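Local coordinates for pectinesterase (Sitophilus oryzae, PDB 4PMH), which catalyses the hydrolysis of pectin methyl esters to de-esterified pectin (polygalacturonate) and methanol, and probably helps the rice weevil digest plant cell walls, at residues Val179-Asn184 and Ala193-His198; Asp200-Gly205 and Ala234-Cys239; Thr219-Glu222 and Phe227-Gly230. All coordinates share one frame; numbering follows the deposited sequence.

Contact 1 of 3, residues Val179-Asn184 and Ala193-His198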
ATOM      1  N   VAL A 179      -9.535   3.622  -0.895  1.00 13.09           N
ATOM      2  CA  VAL A 179      -8.539   2.576  -0.823  1.00 13.02           C
ATOM      3  C   VAL A 179      -8.870   1.458  -1.806  1.00 12.55           C
ATOM      4  O   VAL A 179      -9.996   1.000  -1.887  1.00 12.48           O
ATOM      5  CB  VAL A 179      -8.414   1.989   0.611  1.00 12.20           C
ATOM      6  CG1 VAL A 179      -7.411   0.827   0.639  1.00 12.27           C
ATOM      7  CG2 VAL A 179      -7.991   3.072   1.590  1.00 12.38           C
ATOM      8  N   ALA A 180      -7.857   1.020  -2.532  1.00 12.49           N
ATOM      9  CA  ALA A 180      -7.992  -0.117  -3.433  1.00 12.35           C
ATOM     10  C   ALA A 180      -7.664  -1.385  -2.687  1.00 12.20           C
ATOM     11  O   ALA A 180      -8.524  -2.246  -2.539  1.00 12.74           O
ATOM     12  CB  ALA A 180      -7.111   0.032  -4.667  1.00 12.62           C
ATOM     13  N   LEU A 181      -6.422  -1.500  -2.218  1.00 12.20           N
ATOM     14  CA  LEU A 181      -5.991  -2.627  -1.400  1.00 11.92           C
ATOM     15  C   LEU A 181      -5.607  -2.159   0.006  1.00 12.26           C
ATOM     16  O   LEU A 181      -4.918  -1.127   0.179  1.00 12.06           O
ATOM     17  CB  LEU A 181      -4.806  -3.337  -2.065  1.00 12.12           C
ATOM     18  CG  LEU A 181      -4.139  -4.497  -1.347  1.00 12.31           C
ATOM     19  CD1 LEU A 181      -5.138  -5.637  -1.196  1.00 13.15           C
ATOM     20  CD2 LEU A 181      -2.880  -5.015  -2.040  1.00 12.42           C
ATOM     21  N   GLN A 182      -6.060  -2.920   1.005  1.00 12.56           N
ATOM     22  CA  GLN A 182      -5.640  -2.736   2.394  1.00 12.92           C
ATOM     23  C   GLN A 182      -5.151  -4.049   2.975  1.00 13.30           C
ATOM     24  O   GLN A 182      -5.896  -5.033   2.970  1.00 12.33           O
ATOM     25  CB  GLN A 182      -6.781  -2.237   3.280  1.00 12.42           C
ATOM     26  CG  GLN A 182      -6.343  -2.116   4.737  1.00 12.55           C
ATOM     27  CD  GLN A 182      -7.442  -1.730   5.700  1.00 12.80           C
ATOM     28  OE1 GLN A 182      -7.266  -1.836   6.923  1.00 12.92           O
ATOM     29  NE2 GLN A 182      -8.563  -1.256   5.172  1.00 12.77           N
ATOM     30  N   THR A 183      -3.933  -4.047   3.521  1.00 14.87           N
ATOM     31  CA  THR A 183      -3.389  -5.241   4.200  1.00 16.00           C
ATOM     32  C   THR A 183      -3.259  -4.954   5.710  1.00 16.34           C
ATOM     33  O   THR A 183      -2.747  -3.901   6.115  1.00 15.24           O
ATOM     34  CB  THR A 183      -2.023  -5.713   3.604  1.00 16.92           C
ATOM     35  OG1 THR A 183      -0.978  -4.842   4.014  1.00 17.92           O
ATOM     36  CG2 THR A 183      -2.049  -5.781   2.080  1.00 17.82           C
ATOM     37  N   ASN A 184      -3.738  -5.899   6.520  1.00 17.05           N
ATOM     38  CA  ASN A 184      -3.774  -5.781   7.985  1.00 19.30           C
ATOM     39  C   ASN A 184      -2.992  -6.881   8.702  1.00 19.60           C
ATOM     40  O   ASN A 184      -2.928  -6.886   9.934  1.00 21.84           O
ATOM     41  CB  ASN A 184      -5.232  -5.832   8.420  1.00 21.84           C
ATOM     42  CG  ASN A 184      -5.435  -5.560   9.892  1.00 25.64           C
ATOM     43  OD1 ASN A 184      -5.827  -6.453  10.638  1.00 31.52           O
ATOM     44  ND2 ASN A 184      -5.242  -4.317  10.312  1.00 26.92           N
ATOM     45  N   ALA A 193       0.647  -7.536 -10.028  1.00 14.35           N
ATOM     46  CA  ALA A 193      -0.661  -6.944  -9.854  1.00 13.66           C
ATOM     47  C   ALA A 193      -0.629  -5.491 -10.239  1.00 13.88           C
ATOM     48  O   ALA A 193       0.448  -4.904 -10.457  1.00 13.24           O
ATOM     49  CB  ALA A 193      -1.111  -7.102  -8.400  1.00 14.03           C
ATOM     50  N   ARG A 194      -1.822  -4.914 -10.340  1.00 13.30           N
ATOM     51  CA  ARG A 194      -1.998  -3.517 -10.679  1.00 14.12           C
ATOM     52  C   ARG A 194      -2.971  -2.935  -9.636  1.00 13.18           C
ATOM     53  O   ARG A 194      -4.072  -3.455  -9.461  1.00 12.34           O
ATOM     54  CB  ARG A 194      -2.578  -3.392 -12.110  1.00 15.63           C
ATOM     55  CG  ARG A 194      -1.733  -4.017 -13.234  1.00 17.06           C
ATOM     56  CD  ARG A 194      -2.389  -3.963 -14.622  1.00 18.06           C
ATOM     57  NE  ARG A 194      -2.759  -2.602 -15.028  1.00 19.76           N
ATOM     58  CZ  ARG A 194      -4.007  -2.119 -15.160  1.00 22.29           C
ATOM     59  NH1 ARG A 194      -5.094  -2.864 -14.954  1.00 22.81           N
ATOM     60  NH2 ARG A 194      -4.175  -0.844 -15.517  1.00 24.32           N
ATOM     61  N   LEU A 195      -2.551  -1.891  -8.937  1.00 13.08           N
ATOM     62  CA  LEU A 195      -3.311  -1.299  -7.855  1.00 13.04           C
ATOM     63  C   LEU A 195      -3.576   0.163  -8.238  1.00 13.27           C
ATOM     64  O   LEU A 195      -2.632   0.930  -8.410  1.00 13.43           O
ATOM     65  CB  LEU A 195      -2.528  -1.444  -6.525  1.00 13.16           C
ATOM     66  CG  LEU A 195      -2.047  -2.866  -6.180  1.00 13.34           C
ATOM     67  CD1 LEU A 195      -1.121  -2.840  -4.977  1.00 13.14           C
ATOM     68  CD2 LEU A 195      -3.233  -3.788  -5.924  1.00 13.74           C
ATOM     69  N   LEU A 196      -4.855   0.529  -8.420  1.00 12.89           N
ATOM     70  CA  LEU A 196      -5.217   1.766  -9.101  1.00 12.99           C
ATOM     71  C   LEU A 196      -6.129   2.652  -8.255  1.00 13.09           C
ATOM     72  O   LEU A 196      -7.135   2.214  -7.731  1.00 11.94           O
ATOM     73  CB  LEU A 196      -5.932   1.477 -10.428  1.00 13.89           C
ATOM     74  CG  LEU A 196      -5.430   0.338 -11.336  1.00 14.50           C
ATOM     75  CD1 LEU A 196      -6.388   0.120 -12.500  1.00 15.38           C
ATOM     76  CD2 LEU A 196      -4.019   0.581 -11.837  1.00 14.97           C
ATOM     77  N   GLY A 197      -5.774   3.908  -8.145  1.00 13.38           N
ATOM     78  CA  GLY A 197      -6.573   4.819  -7.383  1.00 14.02           C
ATOM     79  C   GLY A 197      -6.029   6.202  -7.549  1.00 14.71           C
ATOM     80  O   GLY A 197      -5.331   6.494  -8.522  1.00 14.67           O
ATOM     81  N   HIS A 198      -6.361   7.054  -6.593  1.00 15.17           N
ATOM     82  CA  HIS A 198      -5.851   8.406  -6.594  1.00 16.08           C
ATOM     83  C   HIS A 198      -5.270   8.717  -5.236  1.00 15.58           C
ATOM     84  O   HIS A 198      -4.048   8.610  -5.063  1.00 13.88           O
ATOM     85  CB  HIS A 198      -6.926   9.369  -7.046  1.00 17.43           C
ATOM     86  CG  HIS A 198      -7.110   9.354  -8.522  1.00 19.03           C
ATOM     87  ND1 HIS A 198      -8.001   8.512  -9.148  1.00 20.75           N
ATOM     88  CD2 HIS A 198      -6.459  10.015  -9.503  1.00 20.60           C
ATOM     89  CE1 HIS A 198      -7.902   8.666 -10.454  1.00 21.30           C
ATOM     90  NE2 HIS A 198      -6.977   9.575 -10.695  1.00 21.72           N
TER

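Contact 2 of 3, residues Asp200-Gly205 and Ala234-Cys239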
ATOM      1  N   ASP A 200      -4.807   7.571  -1.389  1.00 15.51           N
ATOM      2  CA  ASP A 200      -4.877   6.411  -0.482  1.00 15.35           C
ATOM      3  C   ASP A 200      -5.096   5.078  -1.198  1.00 14.48           C
ATOM      4  O   ASP A 200      -5.678   4.141  -0.651  1.00 13.02           O
ATOM      5  CB  ASP A 200      -5.937   6.604   0.618  1.00 16.70           C
ATOM      6  CG  ASP A 200      -5.620   7.771   1.554  1.00 17.62           C
ATOM      7  OD1 ASP A 200      -4.539   8.369   1.473  1.00 17.74           O
ATOM      8  OD2 ASP A 200      -6.473   8.079   2.386  1.00 19.68           O
ATOM      9  N   THR A 201      -4.596   4.985  -2.419  1.00 13.50           N
ATOM     10  CA  THR A 201      -4.698   3.740  -3.186  1.00 13.16           C
ATOM     11  C   THR A 201      -4.345   2.477  -2.393  1.00 12.69           C
ATOM     12  O   THR A 201      -5.147   1.539  -2.335  1.00 13.03           O
ATOM     13  CB  THR A 201      -3.849   3.816  -4.464  1.00 12.79           C
ATOM     14  OG1 THR A 201      -4.212   4.988  -5.204  1.00 12.43           O
ATOM     15  CG2 THR A 201      -3.988   2.555  -5.308  1.00 12.48           C
ATOM     16  N   LEU A 202      -3.159   2.427  -1.814  1.00 12.17           N
ATOM     17  CA  LEU A 202      -2.680   1.213  -1.156  1.00 11.63           C
ATOM     18  C   LEU A 202      -2.436   1.500   0.314  1.00 10.97           C
ATOM     19  O   LEU A 202      -1.577   2.306   0.658  1.00 10.65           O
ATOM     20  CB  LEU A 202      -1.400   0.670  -1.810  1.00 11.88           C
ATOM     21  CG  LEU A 202      -0.627  -0.382  -1.015  1.00 12.12           C
ATOM     22  CD1 LEU A 202      -1.526  -1.546  -0.639  1.00 12.53           C
ATOM     23  CD2 LEU A 202       0.589  -0.896  -1.786  1.00 12.43           C
ATOM     24  N   TYR A 203      -3.225   0.855   1.170  1.00 10.87           N
ATOM     25  CA  TYR A 203      -3.073   0.929   2.615  1.00 11.28           C
ATOM     26  C   TYR A 203      -2.194  -0.258   3.003  1.00 10.95           C
ATOM     27  O   TYR A 203      -2.686  -1.337   3.302  1.00 10.64           O
ATOM     28  CB  TYR A 203      -4.438   0.845   3.299  1.00 12.00           C
ATOM     29  CG  TYR A 203      -4.519   1.282   4.763  1.00 13.15           C
ATOM     30  CD1 TYR A 203      -3.387   1.563   5.516  1.00 14.04           C
ATOM     31  CD2 TYR A 203      -5.764   1.388   5.404  1.00 14.03           C
ATOM     32  CE1 TYR A 203      -3.488   1.960   6.845  1.00 14.61           C
ATOM     33  CE2 TYR A 203      -5.865   1.771   6.738  1.00 15.25           C
ATOM     34  CZ  TYR A 203      -4.726   2.054   7.447  1.00 15.42           C
ATOM     35  OH  TYR A 203      -4.804   2.438   8.763  1.00 18.17           O
ATOM     36  N   ALA A 204      -0.883  -0.040   3.007  1.00 11.53           N
ATOM     37  CA  ALA A 204       0.077  -1.137   3.192  1.00 11.97           C
ATOM     38  C   ALA A 204       0.461  -1.276   4.670  1.00 12.78           C
ATOM     39  O   ALA A 204       1.400  -0.622   5.159  1.00 12.42           O
ATOM     40  CB  ALA A 204       1.311  -0.897   2.340  1.00 11.64           C
ATOM     41  N   GLY A 205      -0.254  -2.143   5.381  1.00 14.14           N
ATOM     42  CA  GLY A 205       0.016  -2.377   6.809  1.00 15.26           C
ATOM     43  C   GLY A 205      -0.844  -1.460   7.643  1.00 16.71           C
ATOM     44  O   GLY A 205      -0.465  -0.346   7.975  1.00 17.39           O
ATOM     45  N   ALA A 234       6.917  -3.189   4.612  1.00 14.45           N
ATOM     46  CA  ALA A 234       6.511  -3.519   3.239  1.00 14.11           C
ATOM     47  C   ALA A 234       7.668  -3.341   2.275  1.00 13.88           C
ATOM     48  O   ALA A 234       8.276  -2.277   2.222  1.00 13.01           O
ATOM     49  CB  ALA A 234       5.327  -2.665   2.810  1.00 14.18           C
ATOM     50  N   ILE A 235       7.971  -4.413   1.542  1.00 13.68           N
ATOM     51  CA  ILE A 235       9.039  -4.449   0.557  1.00 13.76           C
ATOM     52  C   ILE A 235       8.423  -4.372  -0.835  1.00 13.55           C
ATOM     53  O   ILE A 235       7.474  -5.107  -1.139  1.00 13.42           O
ATOM     54  CB  ILE A 235       9.838  -5.758   0.686  1.00 14.65           C
ATOM     55  CG1 ILE A 235      10.522  -5.794   2.048  1.00 15.81           C
ATOM     56  CG2 ILE A 235      10.825  -5.926  -0.455  1.00 14.42           C
ATOM     57  CD1 ILE A 235      10.911  -7.189   2.496  1.00 16.64           C
ATOM     58  N   PHE A 236       8.954  -3.484  -1.669  1.00 12.81           N
ATOM     59  CA  PHE A 236       8.490  -3.307  -3.042  1.00 13.04           C
ATOM     60  C   PHE A 236       9.682  -3.534  -3.941  1.00 13.21           C
ATOM     61  O   PHE A 236      10.572  -2.690  -3.999  1.00 13.80           O
ATOM     62  CB  PHE A 236       7.971  -1.892  -3.256  1.00 13.12           C
ATOM     63  CG  PHE A 236       6.786  -1.551  -2.418  1.00 13.83           C
ATOM     64  CD1 PHE A 236       5.491  -1.776  -2.891  1.00 14.09           C
ATOM     65  CD2 PHE A 236       6.947  -1.006  -1.150  1.00 14.09           C
ATOM     66  CE1 PHE A 236       4.395  -1.455  -2.114  1.00 14.64           C
ATOM     67  CE2 PHE A 236       5.845  -0.691  -0.369  1.00 14.12           C
ATOM     68  CZ  PHE A 236       4.569  -0.910  -0.855  1.00 14.63           C
ATOM     69  N   GLU A 237       9.726  -4.686  -4.605  1.00 13.10           N
ATOM     70  CA  GLU A 237      10.866  -5.041  -5.456  1.00 13.98           C
ATOM     71  C   GLU A 237      10.388  -5.161  -6.903  1.00 13.65           C
ATOM     72  O   GLU A 237       9.412  -5.884  -7.183  1.00 12.89           O
ATOM     73  CB  GLU A 237      11.518  -6.357  -4.976  1.00 15.05           C
ATOM     74  CG  GLU A 237      12.644  -6.821  -5.865  1.00 17.16           C
ATOM     75  CD  GLU A 237      13.363  -8.070  -5.370  1.00 20.61           C
ATOM     76  OE1 GLU A 237      12.886  -8.750  -4.436  1.00 21.85           O
ATOM     77  OE2 GLU A 237      14.435  -8.379  -5.945  1.00 25.07           O
ATOM     78  N   SER A 238      11.069  -4.455  -7.811  1.00 12.88           N
ATOM     79  CA  SER A 238      10.717  -4.442  -9.238  1.00 13.05           C
ATOM     80  C   SER A 238       9.283  -3.972  -9.459  1.00 12.24           C
ATOM     81  O   SER A 238       8.541  -4.550 -10.222  1.00 12.49           O
ATOM     82  CB  SER A 238      10.960  -5.790  -9.905  1.00 13.58           C
ATOM     83  OG  SER A 238      12.307  -6.191  -9.660  1.00 15.96           O
ATOM     84  N   CYS A 239       8.925  -2.908  -8.776  1.00 12.58           N
ATOM     85  CA  CYS A 239       7.582  -2.359  -8.854  1.00 12.50           C
ATOM     86  C   CYS A 239       7.636  -1.043  -9.595  1.00 12.86           C
ATOM     87  O   CYS A 239       8.710  -0.498  -9.795  1.00 12.61           O
ATOM     88  CB  CYS A 239       7.023  -2.147  -7.446  1.00 13.00           C
ATOM     89  SG  CYS A 239       6.505  -3.657  -6.607  1.00 12.97           S
TER

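Contact 3 of 3, residues Thr219-Glu222 and Phe227-Gly230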
ATOM      1  N   THR A 219       4.832  -5.270  -9.496  1.00 13.29           N
ATOM      2  CA  THR A 219       3.520  -4.710  -9.290  1.00 13.29           C
ATOM      3  C   THR A 219       3.512  -3.207  -9.614  1.00 13.72           C
ATOM      4  O   THR A 219       4.481  -2.470  -9.330  1.00 14.38           O
ATOM      5  CB  THR A 219       3.054  -5.055  -7.857  1.00 13.02           C
ATOM      6  OG1 THR A 219       2.746  -6.458  -7.804  1.00 12.52           O
ATOM      7  CG2 THR A 219       1.821  -4.243  -7.428  1.00 12.83           C
ATOM      8  N   TYR A 220       2.402  -2.793 -10.227  1.00 13.37           N
ATOM      9  CA  TYR A 220       2.152  -1.444 -10.708  1.00 13.54           C
ATOM     10  C   TYR A 220       1.140  -0.761  -9.777  1.00 13.11           C
ATOM     11  O   TYR A 220       0.044  -1.283  -9.536  1.00 12.90           O
ATOM     12  CB  TYR A 220       1.561  -1.497 -12.136  1.00 14.03           C
ATOM     13  CG  TYR A 220       1.140  -0.149 -12.684  1.00 14.54           C
ATOM     14  CD1 TYR A 220       2.068   0.696 -13.308  1.00 15.13           C
ATOM     15  CD2 TYR A 220      -0.178   0.301 -12.566  1.00 14.82           C
ATOM     16  CE1 TYR A 220       1.687   1.930 -13.814  1.00 14.85           C
ATOM     17  CE2 TYR A 220      -0.564   1.549 -13.062  1.00 15.00           C
ATOM     18  CZ  TYR A 220       0.365   2.354 -13.683  1.00 14.40           C
ATOM     19  OH  TYR A 220      -0.004   3.594 -14.152  1.00 14.17           O
ATOM     20  N   ILE A 221       1.504   0.410  -9.277  1.00 12.67           N
ATOM     21  CA  ILE A 221       0.712   1.108  -8.304  1.00 13.05           C
ATOM     22  C   ILE A 221       0.592   2.576  -8.719  1.00 13.43           C
ATOM     23  O   ILE A 221       1.615   3.242  -8.932  1.00 13.04           O
ATOM     24  CB  ILE A 221       1.355   1.025  -6.885  1.00 12.68           C
ATOM     25  CG1 ILE A 221       1.686  -0.422  -6.517  1.00 12.67           C
ATOM     26  CG2 ILE A 221       0.442   1.655  -5.837  1.00 12.84           C
ATOM     27  CD1 ILE A 221       2.590  -0.560  -5.324  1.00 13.07           C
ATOM     28  N   GLU A 222      -0.640   3.081  -8.825  1.00 13.84           N
ATOM     29  CA  GLU A 222      -0.840   4.470  -9.206  1.00 14.95           C
ATOM     30  C   GLU A 222      -1.748   5.229  -8.270  1.00 14.07           C
ATOM     31  O   GLU A 222      -2.605   4.661  -7.615  1.00 14.50           O
ATOM     32  CB  GLU A 222      -1.347   4.619 -10.666  1.00 17.19           C
ATOM     33  CG  GLU A 222      -2.657   3.945 -11.010  1.00 18.26           C
ATOM     34  CD  GLU A 222      -3.125   4.178 -12.464  1.00 19.23           C
ATOM     35  OE1 GLU A 222      -4.344   4.389 -12.627  1.00 20.56           O
ATOM     36  OE2 GLU A 222      -2.313   4.142 -13.429  1.00 18.04           O
ATOM     37  N   PHE A 227      -0.568   7.680  -1.873  1.00 12.16           N
ATOM     38  CA  PHE A 227      -1.127   6.462  -2.491  1.00 11.56           C
ATOM     39  C   PHE A 227      -0.452   5.159  -2.100  1.00 11.47           C
ATOM     40  O   PHE A 227      -0.894   4.057  -2.496  1.00 10.86           O
ATOM     41  CB  PHE A 227      -1.364   6.623  -4.007  1.00 11.38           C
ATOM     42  CG  PHE A 227      -0.137   6.710  -4.872  1.00 10.91           C
ATOM     43  CD1 PHE A 227       0.390   7.952  -5.247  1.00 10.82           C
ATOM     44  CD2 PHE A 227       0.425   5.557  -5.419  1.00 10.57           C
ATOM     45  CE1 PHE A 227       1.477   8.024  -6.116  1.00 10.96           C
ATOM     46  CE2 PHE A 227       1.501   5.634  -6.270  1.00 10.51           C
ATOM     47  CZ  PHE A 227       2.017   6.868  -6.642  1.00 10.54           C
ATOM     48  N   VAL A 228       0.591   5.266  -1.283  1.00 11.42           N
ATOM     49  CA  VAL A 228       1.125   4.109  -0.558  1.00 12.36           C
ATOM     50  C   VAL A 228       1.342   4.605   0.861  1.00 12.28           C
ATOM     51  O   VAL A 228       2.269   5.392   1.113  1.00 12.37           O
ATOM     52  CB  VAL A 228       2.450   3.562  -1.144  1.00 12.68           C
ATOM     53  CG1 VAL A 228       2.957   2.367  -0.331  1.00 13.09           C
ATOM     54  CG2 VAL A 228       2.269   3.177  -2.599  1.00 13.16           C
ATOM     55  N   PHE A 229       0.487   4.153   1.782  1.00 12.05           N
ATOM     56  CA  PHE A 229       0.435   4.709   3.112  1.00 12.39           C
ATOM     57  C   PHE A 229       0.148   3.642   4.162  1.00 12.43           C
ATOM     58  O   PHE A 229      -0.430   2.586   3.865  1.00 11.72           O
ATOM     59  CB  PHE A 229      -0.622   5.832   3.157  1.00 13.17           C
ATOM     60  CG  PHE A 229      -2.051   5.338   3.285  1.00 13.19           C
ATOM     61  CD1 PHE A 229      -2.729   4.833   2.184  1.00 13.68           C
ATOM     62  CD2 PHE A 229      -2.723   5.407   4.504  1.00 13.82           C
ATOM     63  CE1 PHE A 229      -4.035   4.374   2.295  1.00 13.54           C
ATOM     64  CE2 PHE A 229      -4.046   4.963   4.620  1.00 13.85           C
ATOM     65  CZ  PHE A 229      -4.696   4.442   3.505  1.00 13.68           C
ATOM     66  N   GLY A 230       0.600   3.909   5.384  1.00 12.49           N
ATOM     67  CA  GLY A 230       0.439   2.966   6.489  1.00 12.49           C
ATOM     68  C   GLY A 230       1.712   2.572   7.189  1.00 12.58           C
ATOM     69  O   GLY A 230       2.783   3.175   6.981  1.00 12.01           O
TER

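Contact 1 of 3, residues Val179-Asn184 and Ala193-His198
Leu-181 and Leu-195 meet through their branch ends. The CD2 methyl of Leu-181 lies against both methyls of Leu-195, 4.1 Å from Leu-195 CD1 and equally far from Leu-195 CD2, so a single tip is received by the fork of the other leucine. The CD2 branch of Leu-195 also reaches back to the root of its partner, 4.2 Å from Leu-181 CB. The two side chains cross obliquely: Leu-181 extends toward the Leu-195 fork with CG anti to its backbone nitrogen (chi1 176°), whereas the CG of Leu-195 is anti to the carbonyl carbon (chi1 -52°). A second touch involves the residue before Leu-181 and the residue after Leu-195: the Ala-180 methyl rests 3.8 Å from the backbone oxygen of Leu-196. The backbones come nearest at Ala-180 and Gly-197, whose CA atoms are 6.5 Å apart. These contacts span the interior of a right-handed parallel beta-helix, the fold of pectin methylesterases, with strands 181-183 and 194-196 belonging to two different sheets of its wall. The leucine pair is extended within the core by Ile-166, which touches both of them and Ala-180, and by Leu-202, which also touches both. The Leu-196 side chain, by contrast, is directed away from segment 179-184. Its CD2 lies over one face of the Arg-194 guanidinium, 3.9 Å above the plane and displaced toward the rim, while NH1 of that arginine is hydrogen-bonded to Ser-165 OG. Further out, backbone hydrogen bonds tie Ala-180 and Leu-181 to Thr-201, setting the inner side chains beside the segment that begins with Asp-200, the probable proton donor, whose side chain lies about 9 Å from that of Ala-180.

Contact 2 of 3, residues Asp200-Gly205 and Ala234-Cys239
Leu-202 and Phe-236 are sent toward each other by different first torsions: the leucine CG stands anti to its backbone nitrogen (chi1 166°), the phenylalanine CG anti to its carbonyl carbon (chi1 -63°). Approaching from opposite directions, they meet with the leucine CD2 at the edge of the ring and in its plane, 3.9 Å from Phe-236 CE1 and 4.1 Å from Phe-236 CZ. Beside this pair two small residues meet methyl to methyl, Ala-204 CB lying 4.4 Å from Ala-234 CB where the backbones come nearest. The touching residues are all buried, and the contact is wholly apolar. Phe-236 is further held by aromatic neighbours, stacked on Tyr-216 and meeting Phe-241 edge-to-face. Tyr-203, between the two inward-facing residues of its strand, instead stacks on Phe-229 and touches Trp-292, a probable substrate-binding residue. Strand 202-204 thus turns Leu-202 and Ala-204 into the core and Tyr-203 toward the probable substrate-binding side, and Asp-200, probably the proton donor, lies just before it. Such cross-core packing between different parallel sheets of the wall is characteristic of the right-handed parallel beta-helix.

Contact 3 of 3, residues Thr219-Glu222 and Phe227-Gly230
Ile-221 and the Phe-227 ring pack where the chain of the parallel beta-helix leaves strand 220-223 and, turning a corner at Val-228, enters strand 229-230 on another face of the helix. The tight part of the contact is gathered round that ring. One face of it receives the backbone of Glu-222: the carbonyl carbon sits above the plane, offset toward the rim, with Phe-227 CD2 3.6 Å from Glu-222 C. The Ile-221 CG2 methyl approaches differently, in the ring plane at the edge, 3.9 Å from Phe-227 CD2. The backbone oxygen of Ile-221 also comes within 3.6 Å of Phe-227 CE2. What brings the ring back over the preceding strand is its first torsion of 70°, which sets CG between the backbone nitrogen and the carbonyl carbon. The same Ile-221 methyl meets a second partner, Val-228 CG2, at 4.0 Å; these two side chains cross at about a right angle, so CG2 is shared by both Phe-227 and Val-228. Behind them, Phe-241 touches Ile-221 and Val-228, while Thr-201 touches Phe-227 and hydrogen-bonds through its OG1 to the backbone oxygen of Glu-222. Phe-227 directly follows Asp-226, the probable nucleophile, and leads into the corner; the two side chains are about 6 Å apart. The other side of strand 220-223 is looser. Tyr-220 and Glu-222 are partly exposed there, and the glutamate side chain starts off away from segment 227-230, coming no nearer to it than 5.3 Å; it packs on Leu-196 and Lys-244 instead. A polar pair joins the packing on this side: Tyr-220 OH donates a hydrogen bond to Glu-222 OE2, modelled at a doubtfully short 2.5 Å, with the carboxylate oxygen at the edge of the tyrosine ring and in its plane.

Overall arrangement
All three contacts lie in the core of the beta-helix, their centres only 5 to 8 Å apart, and none is a surface contact, although contact 3 borders partly exposed residues. Contacts 1 and 2 span different pairs of sheets; strands 181-183 and 202-204 are parallel neighbours, as are strands 194-196 and 220-223, which link contacts 1 and 3. Contact 3 is nested in the loop that contact 2 closes, and backbone hydrogen bonds from Leu-202 to Phe-227 and, probably, from Ala-204 to Phe-229 join them. Contact 1 is chiefly aliphatic and contact 2 sets a methyl against a ring edge, whereas contact 3 lays backbone over a ring face at the corner beside the probable nucleophile.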